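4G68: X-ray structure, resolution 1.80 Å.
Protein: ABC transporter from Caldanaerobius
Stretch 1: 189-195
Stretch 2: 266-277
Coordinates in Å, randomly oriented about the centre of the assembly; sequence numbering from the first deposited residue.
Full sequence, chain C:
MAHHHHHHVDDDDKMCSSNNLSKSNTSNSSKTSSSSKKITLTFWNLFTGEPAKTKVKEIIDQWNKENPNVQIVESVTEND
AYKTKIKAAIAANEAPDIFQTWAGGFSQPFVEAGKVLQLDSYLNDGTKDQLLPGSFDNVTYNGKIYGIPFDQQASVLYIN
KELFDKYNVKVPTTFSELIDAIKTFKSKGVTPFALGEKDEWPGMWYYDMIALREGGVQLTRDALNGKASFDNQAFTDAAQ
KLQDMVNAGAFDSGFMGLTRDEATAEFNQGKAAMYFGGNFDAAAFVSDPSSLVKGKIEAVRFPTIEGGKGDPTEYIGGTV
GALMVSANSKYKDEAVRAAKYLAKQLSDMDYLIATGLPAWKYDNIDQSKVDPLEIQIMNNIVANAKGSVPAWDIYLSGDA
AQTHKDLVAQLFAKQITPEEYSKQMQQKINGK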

# COMPACT_ATOMS: atom_id res chain seq x y z
N GLY C 189 0.89 20.51 -22.42
CA GLY C 189 0.92 21.24 -21.14
C GLY C 189 0.15 20.48 -20.08
O GLY C 189 -0.38 21.10 -19.13
N VAL C 190 0.06 19.17 -20.25
CA VAL C 190 -0.68 18.30 -19.26
C VAL C 190 0.26 17.46 -18.35
O VAL C 190 1.03 16.62 -18.83
N THR C 191 0.17 17.67 -17.04
CA THR C 191 0.97 16.88 -16.09
C THR C 191 0.68 15.37 -16.29
O THR C 191 -0.47 14.94 -16.06
N PRO C 192 1.68 14.57 -16.72
CA PRO C 192 1.41 13.17 -17.06
C PRO C 192 1.09 12.39 -15.80
O PRO C 192 0.17 11.63 -15.80
N PHE C 193 1.89 12.55 -14.75
CA PHE C 193 1.64 11.84 -13.51
C PHE C 193 1.53 12.85 -12.37
O PHE C 193 2.39 13.74 -12.26
N ALA C 194 0.51 12.70 -11.52
CA ALA C 194 0.48 13.39 -10.23
C ALA C 194 1.29 12.55 -9.29
O ALA C 194 0.83 11.47 -8.93
N LEU C 195 2.49 13.03 -8.90
CA LEU C 195 3.24 12.32 -7.80
C LEU C 195 3.60 13.24 -6.59
O LEU C 195 4.08 14.35 -6.81
N GLU C 266 -4.33 16.59 -6.39
CA GLU C 266 -3.98 16.89 -7.78
C GLU C 266 -4.82 16.07 -8.76
O GLU C 266 -5.58 16.61 -9.58
N PHE C 267 -4.67 14.75 -8.64
CA PHE C 267 -5.33 13.82 -9.54
C PHE C 267 -6.82 13.87 -9.47
O PHE C 267 -7.46 13.73 -10.52
N ASN C 268 -7.37 14.04 -8.27
CA ASN C 268 -8.83 14.07 -8.10
C ASN C 268 -9.46 15.37 -8.55
O ASN C 268 -10.68 15.42 -8.76
N GLN C 269 -8.63 16.41 -8.72
CA GLN C 269 -9.09 17.68 -9.31
C GLN C 269 -8.94 17.69 -10.83
O GLN C 269 -9.20 18.70 -11.48
N GLY C 270 -8.53 16.56 -11.39
CA GLY C 270 -8.40 16.41 -12.85
C GLY C 270 -7.15 17.06 -13.41
O GLY C 270 -7.11 17.45 -14.55
N LYS C 271 -6.12 17.18 -12.59
CA LYS C 271 -4.93 17.96 -12.97
C LYS C 271 -3.75 17.11 -13.43
O LYS C 271 -2.64 17.63 -13.65
N ALA C 272 -3.97 15.81 -13.58
CA ALA C 272 -2.92 14.93 -14.17
C ALA C 272 -3.55 13.78 -14.93
O ALA C 272 -4.64 13.31 -14.52
N ALA C 273 -2.89 13.37 -16.03
CA ALA C 273 -3.32 12.16 -16.85
C ALA C 273 -3.42 10.87 -16.03
O ALA C 273 -4.45 10.16 -16.15
N MET C 274 -2.33 10.57 -15.26
CA MET C 274 -2.08 9.33 -14.54
C MET C 274 -1.59 9.49 -13.09
O MET C 274 -1.23 10.59 -12.65
N TYR C 275 -1.78 8.40 -12.32
CA TYR C 275 -1.26 8.24 -10.93
C TYR C 275 -0.95 6.80 -10.81
O TYR C 275 -1.73 5.95 -11.28
N PHE C 276 0.15 6.51 -10.11
CA PHE C 276 0.43 5.14 -9.85
C PHE C 276 0.65 4.86 -8.37
O PHE C 276 1.40 5.52 -7.70
N GLY C 277 -0.03 3.85 -7.85
CA GLY C 277 0.25 3.62 -6.48
C GLY C 277 -0.53 2.47 -5.98
O GLY C 277 -0.80 1.51 -6.72

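Packing of stretch 189-195 against stretch 266-277 in the Caldanaerobius ABC transporter chain. Three backbone hydrogen bonds hold the segments together and fix where the side chains meet: Ala-273 N donates to Thr-191 O (2.9 Å), Met-274 N to Pro-192 O (2.8 Å), and Ala-194 N to Met-274 O (3.0 Å). Two of these acceptors also receive CA-H...O contacts, Thr-191 O from Ala-272 CA (3.1 Å) and Met-274 O from Phe-193 CA (3.2 Å). Water 1 extends the polar seam, accepting from Thr-191 N (3.3 Å) and donating to Lys-271 O (2.8 Å). Thr-191, rotamer m, sets its CB 3.4 Å from Lys-271 O, while its OG1 is satisfied elsewhere in the structure. Ala-194 points toward the second stretch and is the most extensively covered residue of the pair of segments; its CB lies 3.7 Å from Ala-272 CB, 4.2 Å from Phe-267 CB and 3.1 Å from Glu-266 OE1. The Glu-266 side chain also points in, with chi1 between wells at -114° and chi2 t. Its carboxylate is linked to the other stretch through water 2, which donates to both Glu-266 OE1 (2.8 Å) and Leu-195 O (2.6 Å). Phe-193 (chi1 m) starts out with its CA-to-CB bond away, yet the ring end comes nearer. Met-274 (m, t, p) lays CB over one ring face, 4.0 Å from the centroid of the Phe-193 ring, and its SD approaches the same centroid obliquely at 4.6 Å. Phe-276 (chi1 t) meets the ring edge, Phe-276 CB lying 4.0 Å from Phe-193 CE1. Tyr-275 (chi1 t) points away, but its CD1 still passes 3.4 Å from Ala-194 O; its OH is hydrogen-bonded elsewhere. Pro-192 and Leu-195 (t, p) also point away, so Pro-192 contributes chiefly its carbonyl.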

# COMPACT_ATOMS: atom_id res chain seq x y z
CB VAL C 190 -1.73 17.34 -19.94
CG1 VAL C 190 -2.44 16.47 -18.91
CG2 VAL C 190 -2.77 18.13 -20.76
CB THR C 191 0.65 17.30 -14.62
OG1 THR C 191 0.89 18.70 -14.46
CG2 THR C 191 1.51 16.57 -13.62
CB PRO C 192 2.78 12.68 -17.61
CG PRO C 192 3.33 13.92 -18.23
CD PRO C 192 3.01 14.99 -17.22
CB PHE C 193 2.81 10.91 -13.15
CG PHE C 193 2.77 9.55 -13.80
CD1 PHE C 193 2.22 8.42 -13.12
CD2 PHE C 193 3.36 9.34 -15.05
CE1 PHE C 193 2.20 7.17 -13.75
CE2 PHE C 193 3.38 8.07 -15.63
CZ PHE C 193 2.83 6.99 -14.98
CB ALA C 194 -0.94 13.49 -9.70
CB LEU C 195 4.45 11.57 -8.36
CG LEU C 195 5.49 11.02 -7.37
CD1 LEU C 195 4.91 9.87 -6.50
CD2 LEU C 195 6.79 10.61 -8.04
CB GLU C 266 -2.53 16.54 -8.03
CG GLU C 266 -1.70 17.77 -8.33
CD GLU C 266 -0.28 17.44 -8.75
OE1 GLU C 266 0.11 16.29 -8.99
OE2 GLU C 266 0.51 18.38 -8.82
CB PHE C 267 -4.92 12.39 -9.26
CG PHE C 267 -5.29 11.43 -10.37
CD1 PHE C 267 -4.81 11.60 -11.66
CD2 PHE C 267 -6.10 10.33 -10.11
CE1 PHE C 267 -5.12 10.69 -12.66
CE2 PHE C 267 -6.39 9.40 -11.09
CZ PHE C 267 -5.92 9.59 -12.38
CB ASN C 268 -9.36 13.47 -6.75
CG ASN C 268 -9.41 14.45 -5.58
OD1 ASN C 268 -9.24 15.66 -5.72
ND2 ASN C 268 -9.67 13.91 -4.39
CB GLN C 269 -8.35 18.86 -8.67
CG GLN C 269 -8.74 19.08 -7.20
CD GLN C 269 -10.24 19.25 -6.99
OE1 GLN C 269 -10.93 18.34 -6.47
NE2 GLN C 269 -10.76 20.39 -7.39
CB LYS C 271 -4.48 18.93 -11.84
CG LYS C 271 -5.50 20.01 -11.47
CD LYS C 271 -4.91 20.88 -10.38
CE LYS C 271 -5.87 21.97 -9.91
NZ LYS C 271 -5.70 23.16 -10.78
CB ALA C 272 -1.99 14.39 -13.10
CB ALA C 273 -2.36 11.92 -18.02
CB MET C 274 -1.11 8.35 -15.31
CG MET C 274 -1.36 8.19 -16.81
SD MET C 274 -0.10 7.30 -17.78
CE MET C 274 -0.55 5.59 -17.53
CB TYR C 275 -2.34 8.44 -9.99
CG TYR C 275 -2.03 8.42 -8.56
CD1 TYR C 275 -1.82 9.61 -7.86
CD2 TYR C 275 -2.09 7.20 -7.82
CE1 TYR C 275 -1.56 9.60 -6.49
CE2 TYR C 275 -1.83 7.20 -6.46
CZ TYR C 275 -1.57 8.39 -5.79
OH TYR C 275 -1.29 8.36 -4.42
CB PHE C 276 1.62 4.68 -10.69
CG PHE C 276 2.03 3.29 -10.39
CD1 PHE C 276 1.34 2.23 -10.94
CD2 PHE C 276 3.08 3.04 -9.50
CE1 PHE C 276 1.66 0.92 -10.63
CE2 PHE C 276 3.39 1.73 -9.17
CZ PHE C 276 2.70 0.69 -9.74
O HOH W 1 -2.42 19.30 -15.92
O HOH W 2 2.66 16.30 -7.88